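Local coordinates for alkylhalidase CmlS (Streptomyces venezuelae, PDB 3I3L), which is a flavin-dependent halogenase of chloramphenicol biosynthesis that carries a covalently bound FAD and probably acts as an oxidoreductase, at residues G39-H43 with E137-I143; V208-F212 with A267-S271; F231-W237 with V248-D253. One frame throughout, in Å; residues are numbered along the deposited sequence.

How the contacts relate
Contact 1 comes first along the chain: helix 33-44, which follows the first strand of the FAD-binding sheet, meets the end of helix 127-140 and so closes a loop of 93 residues. Contact 2 opens later, pairing strand 203-213 with helix 265-273, and contact 3, the hairpin of strands 234-240 and 245-253, is nested inside the loop that contact 2 closes. Contacts 2 and 3 share the larger sheet, where strands 203-213 and 245-253 are neighbours; Val208 O lies 2.7 Å from Leu250 N, a probable hydrogen bond. Contact 1 stands apart, its centre about 38 Å from the centres of both others.

Contact 1 (G39-H43 with E137-I143)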
loop_
_atom_site.group_PDB
_atom_site.type_symbol
_atom_site.label_atom_id
_atom_site.label_comp_id
_atom_site.label_asym_id
_atom_site.label_seq_id
_atom_site.Cartn_x
_atom_site.Cartn_y
_atom_site.Cartn_z
ATOM N N GLY A 39 -7.174 -17.497 -0.039
ATOM C CA GLY A 39 -7.575 -18.878 0.226
ATOM C C GLY A 39 -7.342 -19.277 1.681
ATOM O O GLY A 39 -8.252 -19.794 2.323
ATOM N N LEU A 40 -6.160 -18.983 2.204
ATOM C CA LEU A 40 -5.876 -19.169 3.635
ATOM C C LEU A 40 -6.884 -18.456 4.521
ATOM O O LEU A 40 -7.335 -19.012 5.532
ATOM C CB LEU A 40 -4.473 -18.659 3.997
ATOM C CG LEU A 40 -3.299 -19.402 3.368
ATOM C CD1 LEU A 40 -2.021 -18.594 3.521
ATOM C CD2 LEU A 40 -3.153 -20.837 3.982
ATOM N N THR A 41 -7.257 -17.226 4.181
ATOM C CA THR A 41 -8.200 -16.505 5.046
ATOM C C THR A 41 -9.613 -17.094 4.951
ATOM O O THR A 41 -10.269 -17.256 5.959
ATOM C CB THR A 41 -8.195 -14.979 4.747
ATOM O OG1 THR A 41 -6.868 -14.517 4.884
ATOM C CG2 THR A 41 -9.092 -14.197 5.708
ATOM N N LEU A 42 -10.074 -17.392 3.723
ATOM C CA LEU A 42 -11.384 -18.000 3.488
ATOM C C LEU A 42 -11.497 -19.404 4.160
ATOM O O LEU A 42 -12.523 -19.744 4.679
ATOM C CB LEU A 42 -11.641 -18.178 1.991
ATOM C CG LEU A 42 -12.258 -17.027 1.221
ATOM C CD1 LEU A 42 -12.021 -17.194 -0.311
ATOM C CD2 LEU A 42 -13.750 -16.800 1.589
ATOM N N HIS A 43 -10.418 -20.183 4.147
ATOM C CA HIS A 43 -10.376 -21.479 4.837
ATOM C C HIS A 43 -10.504 -21.318 6.365
ATOM O O HIS A 43 -11.337 -21.969 6.985
ATOM C CB HIS A 43 -9.095 -22.206 4.490
ATOM C CG HIS A 43 -8.806 -23.355 5.392
ATOM N ND1 HIS A 43 -9.257 -24.646 5.125
ATOM C CD2 HIS A 43 -8.085 -23.428 6.540
ATOM C CE1 HIS A 43 -8.847 -25.447 6.089
ATOM N NE2 HIS A 43 -8.135 -24.736 6.960
ATOM N N GLU A 137 1.683 -23.885 1.853
ATOM C CA GLU A 137 0.919 -23.785 3.082
ATOM C C GLU A 137 -0.580 -24.009 2.836
ATOM O O GLU A 137 -1.209 -24.797 3.558
ATOM C CB GLU A 137 1.211 -22.484 3.829
ATOM C CG GLU A 137 0.469 -22.399 5.104
ATOM C CD GLU A 137 0.888 -23.477 6.082
ATOM O OE1 GLU A 137 2.088 -23.832 6.066
ATOM O OE2 GLU A 137 0.014 -23.931 6.877
ATOM N N ALA A 138 -1.139 -23.381 1.790
ATOM C CA ALA A 138 -2.572 -23.547 1.456
ATOM C C ALA A 138 -2.925 -25.033 1.251
ATOM O O ALA A 138 -3.914 -25.535 1.842
ATOM C CB ALA A 138 -2.990 -22.731 0.226
ATOM N N ARG A 139 -2.096 -25.728 0.453
ATOM C CA ARG A 139 -2.223 -27.175 0.230
ATOM C C ARG A 139 -2.311 -27.953 1.542
ATOM O O ARG A 139 -3.219 -28.736 1.728
ATOM C CB ARG A 139 -1.033 -27.713 -0.589
ATOM C CG ARG A 139 -1.215 -27.621 -2.112
ATOM C CD ARG A 139 -0.067 -28.323 -2.822
ATOM N NE ARG A 139 0.165 -27.791 -4.161
ATOM C CZ ARG A 139 -0.402 -28.278 -5.251
ATOM N NH1 ARG A 139 -1.214 -29.325 -5.152
ATOM N NH2 ARG A 139 -0.171 -27.730 -6.439
ATOM N N SER A 140 -1.350 -27.727 2.426
ATOM C CA SER A 140 -1.246 -28.397 3.722
ATOM C C SER A 140 -2.458 -28.205 4.575
ATOM O O SER A 140 -2.623 -28.923 5.557
ATOM C CB SER A 140 -0.067 -27.846 4.513
ATOM O OG SER A 140 1.120 -28.320 3.931
ATOM N N ARG A 141 -3.292 -27.214 4.278
ATOM C CA ARG A 141 -4.454 -27.031 5.128
ATOM C C ARG A 141 -5.674 -27.688 4.495
ATOM O O ARG A 141 -6.798 -27.600 5.010
ATOM C CB ARG A 141 -4.663 -25.571 5.494
ATOM C CG ARG A 141 -3.461 -24.967 6.182
ATOM C CD ARG A 141 -3.599 -23.509 6.510
ATOM N NE ARG A 141 -2.393 -23.002 7.206
ATOM C CZ ARG A 141 -2.358 -21.849 7.871
ATOM N NH1 ARG A 141 -3.436 -21.094 7.905
ATOM N NH2 ARG A 141 -1.240 -21.455 8.497
ATOM N N GLY A 142 -5.436 -28.347 3.371
ATOM C CA GLY A 142 -6.505 -29.114 2.690
ATOM C C GLY A 142 -7.272 -28.296 1.650
ATOM O O GLY A 142 -8.252 -28.782 1.080
ATOM N N ILE A 143 -6.804 -27.063 1.403
ATOM C CA ILE A 143 -7.258 -26.239 0.284
ATOM C C ILE A 143 -6.848 -26.910 -0.971
ATOM O O ILE A 143 -5.690 -27.324 -1.109
ATOM C CB ILE A 143 -6.643 -24.770 0.309
ATOM C CG1 ILE A 143 -7.218 -23.969 1.493
ATOM C CG2 ILE A 143 -6.920 -24.102 -0.971
ATOM C CD1 ILE A 143 -6.234 -22.834 2.096
HETATM O O HOH W 1 -6.168 -21.137 6.867
#
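Leu40 and Ala138 bring helix 33-44 and the last turn of helix 127-140 to a CA-CA distance of 5.9 Å, and farther along His43 faces Ile143, just beyond the helix end. Helix 33-44 belongs to the dinucleotide-binding, Rossmann-type part of the FAD domain, where it follows strand 25-29; the second helix ends in a Schellman motif. There Gly142 adopts a positive phi of 91°, readily accessible to glycine, and the chain turns back so that Ile143 points at the first helix. Ile143 N returns to Ala138 O and Gly142 N to Arg139 O; Ala138 O also accepts from Arg141 N, from the opposite face of its plane.

Leu40 carries much of the packing through one methyl. Leu40 CD2 sits 3.7 Å from Ala138 CA, where the small alanine lets it come close to the backbone, and equally near Arg141 CD. The arginine chain, extended from CG to NE, crosses the leucine at about a right angle. Its charged end is held by Glu137 of the same segment: Arg141 NE donates to Glu137 OE2 at 2.6 Å, nearly in the guanidinium plane and on the carboxylate's anti lone pair. Arg141 NH2 also bonds to Leu77 O, so polar partners hold the guanidinium while Leu40 CD2 covers one of its faces.

Ile143 inserts CD1 between Leu40 and His43, 3.8 Å from His43 CB, and its other side chain contacts include Val49 and Ile51 of strand 48-52. With CG anti to the backbone N (chi1 166°), the His43 ring swings over to Arg141, whose CB lies over one face in a CH-pi contact, while His43 CE1 comes within 3.2 Å of Arg141 O. A water completes the junction, donating to Leu40 O at 2.8 Å and accepting from Arg141 NH1 at 2.9 Å.

Contact 2 (V208-F212 with A267-S271)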
loop_
_atom_site.group_PDB
_atom_site.type_symbol
_atom_site.label_atom_id
_atom_site.label_comp_id
_atom_site.label_asym_id
_atom_site.label_seq_id
_atom_site.Cartn_x
_atom_site.Cartn_y
_atom_site.Cartn_z
ATOM N N VAL A 208 13.076 -2.103 -16.179
ATOM C CA VAL A 208 14.170 -2.843 -16.789
ATOM C C VAL A 208 15.178 -3.158 -15.687
ATOM O O VAL A 208 15.678 -2.251 -15.023
ATOM C CB VAL A 208 14.867 -1.969 -17.878
ATOM C CG1 VAL A 208 15.972 -2.730 -18.564
ATOM C CG2 VAL A 208 13.831 -1.483 -18.908
ATOM N N TRP A 209 15.417 -4.434 -15.436
ATOM C CA TRP A 209 16.126 -4.820 -14.222
ATOM C C TRP A 209 16.934 -6.059 -14.363
ATOM O O TRP A 209 16.696 -6.846 -15.272
ATOM C CB TRP A 209 15.136 -5.024 -13.050
ATOM C CG TRP A 209 14.235 -6.237 -13.127
ATOM C CD1 TRP A 209 14.430 -7.434 -12.524
ATOM C CD2 TRP A 209 12.996 -6.347 -13.835
ATOM N NE1 TRP A 209 13.397 -8.297 -12.807
ATOM C CE2 TRP A 209 12.484 -7.635 -13.585
ATOM C CE3 TRP A 209 12.271 -5.479 -14.661
ATOM C CZ2 TRP A 209 11.280 -8.090 -14.146
ATOM C CZ3 TRP A 209 11.060 -5.924 -15.212
ATOM C CH2 TRP A 209 10.599 -7.224 -14.982
ATOM N N SER A 210 17.851 -6.249 -13.421
ATOM C CA SER A 210 18.732 -7.406 -13.396
ATOM C C SER A 210 19.279 -7.590 -11.983
ATOM O O SER A 210 18.853 -6.872 -11.057
ATOM C CB SER A 210 19.873 -7.221 -14.411
ATOM O OG SER A 210 20.628 -8.421 -14.641
ATOM N N TYR A 211 20.220 -8.532 -11.804
ATOM C CA TYR A 211 20.790 -8.828 -10.495
ATOM C C TYR A 211 22.307 -8.701 -10.506
ATOM O O TYR A 211 22.945 -8.889 -11.527
ATOM C CB TYR A 211 20.320 -10.206 -10.013
ATOM C CG TYR A 211 18.798 -10.261 -9.847
ATOM C CD1 TYR A 211 18.208 -10.076 -8.623
ATOM C CD2 TYR A 211 17.966 -10.456 -10.937
ATOM C CE1 TYR A 211 16.833 -10.102 -8.489
ATOM C CE2 TYR A 211 16.610 -10.475 -10.806
ATOM C CZ TYR A 211 16.052 -10.304 -9.557
ATOM O OH TYR A 211 14.680 -10.291 -9.387
ATOM N N PHE A 212 22.866 -8.354 -9.354
ATOM C CA PHE A 212 24.286 -8.187 -9.170
ATOM C C PHE A 212 24.757 -8.950 -7.948
ATOM O O PHE A 212 24.038 -9.044 -6.963
ATOM C CB PHE A 212 24.675 -6.712 -9.034
ATOM C CG PHE A 212 24.525 -5.926 -10.314
ATOM C CD1 PHE A 212 25.611 -5.758 -11.176
ATOM C CD2 PHE A 212 23.294 -5.333 -10.657
ATOM C CE1 PHE A 212 25.480 -5.012 -12.399
ATOM C CE2 PHE A 212 23.158 -4.607 -11.868
ATOM C CZ PHE A 212 24.255 -4.443 -12.732
ATOM N N ALA A 267 21.742 -3.431 -23.763
ATOM C CA ALA A 267 22.403 -2.183 -24.035
ATOM C C ALA A 267 21.660 -1.036 -23.339
ATOM O O ALA A 267 22.293 -0.183 -22.730
ATOM C CB ALA A 267 22.487 -1.941 -25.603
ATOM N N PHE A 268 20.323 -1.019 -23.423
ATOM C CA PHE A 268 19.563 0.015 -22.714
ATOM C C PHE A 268 19.826 0.016 -21.190
ATOM O O PHE A 268 19.960 1.063 -20.566
ATOM C CB PHE A 268 18.059 -0.071 -23.013
ATOM C CG PHE A 268 17.263 1.050 -22.364
ATOM C CD1 PHE A 268 17.142 2.284 -22.992
ATOM C CD2 PHE A 268 16.693 0.884 -21.096
ATOM C CE1 PHE A 268 16.426 3.325 -22.401
ATOM C CE2 PHE A 268 16.013 1.880 -20.493
ATOM C CZ PHE A 268 15.842 3.122 -21.128
ATOM N N TYR A 269 19.949 -1.168 -20.624
ATOM C CA TYR A 269 20.081 -1.322 -19.201
ATOM C C TYR A 269 21.388 -0.757 -18.679
ATOM O O TYR A 269 21.411 0.070 -17.736
ATOM C CB TYR A 269 19.885 -2.806 -18.808
ATOM C CG TYR A 269 20.027 -3.081 -17.352
ATOM C CD1 TYR A 269 19.049 -2.661 -16.424
ATOM C CD2 TYR A 269 21.144 -3.738 -16.872
ATOM C CE1 TYR A 269 19.205 -2.925 -15.018
ATOM C CE2 TYR A 269 21.308 -4.023 -15.505
ATOM C CZ TYR A 269 20.325 -3.608 -14.586
ATOM O OH TYR A 269 20.511 -3.881 -13.237
ATOM N N SER A 270 22.492 -1.188 -19.277
ATOM C CA SER A 270 23.831 -0.716 -18.872
ATOM C C SER A 270 24.046 0.778 -19.136
ATOM O O SER A 270 24.572 1.475 -18.262
ATOM C CB SER A 270 24.927 -1.504 -19.595
ATOM O OG SER A 270 24.655 -2.890 -19.447
ATOM N N SER A 271 23.664 1.277 -20.317
ATOM C CA SER A 271 23.920 2.719 -20.591
ATOM C C SER A 271 23.007 3.628 -19.754
ATOM O O SER A 271 23.390 4.716 -19.337
ATOM C CB SER A 271 23.794 3.076 -22.083
ATOM O OG SER A 271 22.542 2.711 -22.625
#
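A chi1 of 179° swings the Tyr269 phenol away from its own backbone N and across from helix 265-273 to strand 203-213; Val208 likewise has CG1 opposite its own N (chi1 -178°), leaving that methyl 3.7 Å from Tyr269 CD1. Strand and helix axes cross at -78° and approach to 8.8 Å, the packing of a helix laid across a sheet, with a long aromatic residue to span the gap.

The two side chains slide past each other in opposite directions, and Val208 O lies at the tyrosine's edge. Farther out, Ser210 CB sits 3.6 Å from Tyr269 CZ; so small a residue leaves room for the ring. Phe212 arrives from the opposite direction, its CE2 at 3.1 Å from Tyr269 OH, which meets the phenyl ring at the edge, near its plane. At the segment's other end, Val208 CG2 touches Phe268 CD2 at 4.3 Å. On the other side of the strand, Trp209 approaches the flavin.

No hydrogen bond joins the two segments: the tyrosine hydroxyl bonds to Val248 O and Ser210 OG to Glu291 O. The contact therefore rests on van der Waals packing, oxygens set against ring edges, and adjacent strands satisfy its buried hydroxyls.

Contact 3 (F231-W237 with V248-D253); sequences FEDGWVW and VGLVVD
A beta hairpin of the FAD domain's larger sheet, formed by strands 234-240 and 245-253, brings Trp237 into the flavin pocket. Trp235 with Val251 and Trp237 with Gly249 are antiparallel hydrogen-bonded pairs, and Val236 with Leu250 is the non-hydrogen-bonded pair between them. Val251 N gives Trp235 O a nearly straight bond of 2.8 Å, with an N-H...O angle of 172°.

On the tryptophan face, Val251 lies alongside Trp235 and sets CG2 over the six-membered ring, 3.7 Å from its centroid. Val251 CG2 also meets the edge of Trp237, 3.9 Å from Trp237 CZ3, so one branched residue serves both indoles. A chi1 of 83° folds the Trp237 ring across the partner strand and over Gly249, where the lack of a side chain makes room for it. On the other face, Val236 CG2 packs against Leu250 CD2 at 3.8 Å. The type I turn from Phe231 ends at Gly234, whose phi of 141° suits glycine. Beside it a water donates to Asp233 O at 2.6 Å and accepts from Asp253 N.

Trp237 NE1 bonds to Ser247 OG and Trp235 NE1 to Tyr378 OH, fixing the indoles' polar edges. Helix 265-273 covers the face bearing Leu250, Phe390 of helix 389-394 packs on Trp235, and strand 203-213 continues the sheet beyond Val248-Asp253.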
loop_
_atom_site.group_PDB
_atom_site.type_symbol
_atom_site.label_atom_id
_atom_site.label_comp_id
_atom_site.label_asym_id
_atom_site.label_seq_id
_atom_site.Cartn_x
_atom_site.Cartn_y
_atom_site.Cartn_z
ATOM N N PHE A 231 17.436 9.724 -11.117
ATOM C CA PHE A 231 18.354 10.256 -12.154
ATOM C C PHE A 231 17.478 10.916 -13.242
ATOM O O PHE A 231 16.237 11.043 -13.077
ATOM C CB PHE A 231 19.233 9.131 -12.724
ATOM C CG PHE A 231 18.476 8.121 -13.598
ATOM C CD1 PHE A 231 18.693 8.076 -14.969
ATOM C CD2 PHE A 231 17.628 7.150 -13.024
ATOM C CE1 PHE A 231 18.037 7.129 -15.759
ATOM C CE2 PHE A 231 16.956 6.183 -13.808
ATOM C CZ PHE A 231 17.138 6.201 -15.174
ATOM N N GLU A 232 18.097 11.312 -14.364
ATOM C CA GLU A 232 17.424 12.107 -15.385
ATOM C C GLU A 232 16.125 11.552 -15.900
ATOM O O GLU A 232 15.200 12.314 -16.120
ATOM C CB GLU A 232 18.357 12.325 -16.638
ATOM C CG GLU A 232 17.528 12.953 -17.852
ATOM C CD GLU A 232 18.385 13.365 -19.090
ATOM O OE1 GLU A 232 19.030 12.491 -19.728
ATOM O OE2 GLU A 232 18.396 14.584 -19.425
ATOM N N ASP A 233 16.105 10.243 -16.184
ATOM C CA ASP A 233 15.008 9.602 -16.885
ATOM C C ASP A 233 14.122 8.761 -15.940
ATOM O O ASP A 233 13.334 7.901 -16.412
ATOM C CB ASP A 233 15.517 8.662 -18.026
ATOM C CG ASP A 233 16.240 9.398 -19.135
ATOM O OD1 ASP A 233 15.734 10.442 -19.603
ATOM O OD2 ASP A 233 17.303 8.882 -19.548
ATOM N N GLY A 234 14.234 8.982 -14.642
ATOM C CA GLY A 234 13.407 8.203 -13.663
ATOM C C GLY A 234 14.153 7.811 -12.368
ATOM O O GLY A 234 14.843 8.652 -11.803
ATOM N N TRP A 235 13.940 6.584 -11.860
ATOM C CA TRP A 235 14.592 6.194 -10.636
ATOM C C TRP A 235 15.110 4.786 -10.689
ATOM O O TRP A 235 14.620 3.987 -11.509
ATOM C CB TRP A 235 13.740 6.480 -9.356
ATOM C CG TRP A 235 12.333 5.915 -9.348
ATOM C CD1 TRP A 235 11.193 6.515 -9.856
ATOM C CD2 TRP A 235 11.914 4.644 -8.802
ATOM N NE1 TRP A 235 10.129 5.674 -9.688
ATOM C CE2 TRP A 235 10.526 4.544 -9.012
ATOM C CE3 TRP A 235 12.569 3.630 -8.099
ATOM C CZ2 TRP A 235 9.769 3.419 -8.592
ATOM C CZ3 TRP A 235 11.822 2.496 -7.677
ATOM C CH2 TRP A 235 10.446 2.405 -7.926
ATOM N N VAL A 236 16.099 4.488 -9.829
ATOM C CA VAL A 236 16.705 3.158 -9.732
ATOM C C VAL A 236 16.389 2.505 -8.383
ATOM O O VAL A 236 16.535 3.175 -7.347
ATOM C CB VAL A 236 18.259 3.278 -9.817
ATOM C CG1 VAL A 236 18.962 1.935 -9.566
ATOM C CG2 VAL A 236 18.676 3.885 -11.161
ATOM N N TRP A 237 15.961 1.221 -8.384
ATOM C CA TRP A 237 15.882 0.442 -7.107
ATOM C C TRP A 237 17.055 -0.480 -6.857
ATOM O O TRP A 237 17.605 -1.066 -7.792
ATOM C CB TRP A 237 14.612 -0.360 -6.998
ATOM C CG TRP A 237 14.573 -1.699 -7.693
ATOM C CD1 TRP A 237 15.153 -2.871 -7.251
ATOM C CD2 TRP A 237 13.829 -2.049 -8.882
ATOM N NE1 TRP A 237 14.875 -3.893 -8.102
ATOM C CE2 TRP A 237 14.064 -3.433 -9.119
ATOM C CE3 TRP A 237 13.029 -1.334 -9.773
ATOM C CZ2 TRP A 237 13.500 -4.123 -10.198
ATOM C CZ3 TRP A 237 12.439 -2.029 -10.865
ATOM C CH2 TRP A 237 12.688 -3.437 -11.050
ATOM N N VAL A 248 18.483 -4.941 -8.937
ATOM C CA VAL A 248 18.760 -3.535 -9.378
ATOM C C VAL A 248 17.907 -3.182 -10.595
ATOM O O VAL A 248 18.076 -3.756 -11.669
ATOM C CB VAL A 248 20.251 -3.340 -9.694
ATOM C CG1 VAL A 248 20.504 -1.848 -10.111
ATOM C CG2 VAL A 248 21.111 -3.663 -8.452
ATOM N N GLY A 249 16.964 -2.255 -10.426
ATOM C CA GLY A 249 15.961 -1.995 -11.476
ATOM C C GLY A 249 15.902 -0.531 -11.875
ATOM O O GLY A 249 16.153 0.366 -11.042
ATOM N N LEU A 250 15.588 -0.280 -13.147
ATOM C CA LEU A 250 15.322 1.073 -13.620
ATOM C C LEU A 250 13.819 1.235 -13.790
ATOM O O LEU A 250 13.158 0.403 -14.401
ATOM C CB LEU A 250 15.995 1.338 -15.010
ATOM C CG LEU A 250 17.457 0.852 -15.097
ATOM C CD1 LEU A 250 17.971 0.931 -16.541
ATOM C CD2 LEU A 250 18.398 1.658 -14.188
ATOM N N VAL A 251 13.294 2.336 -13.303
ATOM C CA VAL A 251 11.910 2.700 -13.628
ATOM C C VAL A 251 11.951 3.979 -14.479
ATOM O O VAL A 251 12.403 5.033 -14.024
ATOM C CB VAL A 251 11.044 2.876 -12.342
ATOM C CG1 VAL A 251 9.590 3.246 -12.683
ATOM C CG2 VAL A 251 11.064 1.544 -11.529
ATOM N N VAL A 252 11.481 3.856 -15.723
ATOM C CA VAL A 252 11.589 4.919 -16.717
ATOM C C VAL A 252 10.213 5.090 -17.345
ATOM O O VAL A 252 9.248 4.396 -16.950
ATOM C CB VAL A 252 12.633 4.586 -17.792
ATOM C CG1 VAL A 252 14.024 4.464 -17.172
ATOM C CG2 VAL A 252 12.301 3.249 -18.544
ATOM N N ASP A 253 10.081 6.036 -18.273
ATOM C CA ASP A 253 8.757 6.352 -18.835
ATOM C C ASP A 253 8.489 5.389 -19.977
ATOM O O ASP A 253 9.424 4.848 -20.551
ATOM C CB ASP A 253 8.697 7.796 -19.300
ATOM C CG ASP A 253 7.317 8.196 -19.793
ATOM O OD1 ASP A 253 6.396 8.338 -18.966
ATOM O OD2 ASP A 253 7.150 8.321 -21.035
HETATM O O HOH W 2 12.298 7.811 -18.846
#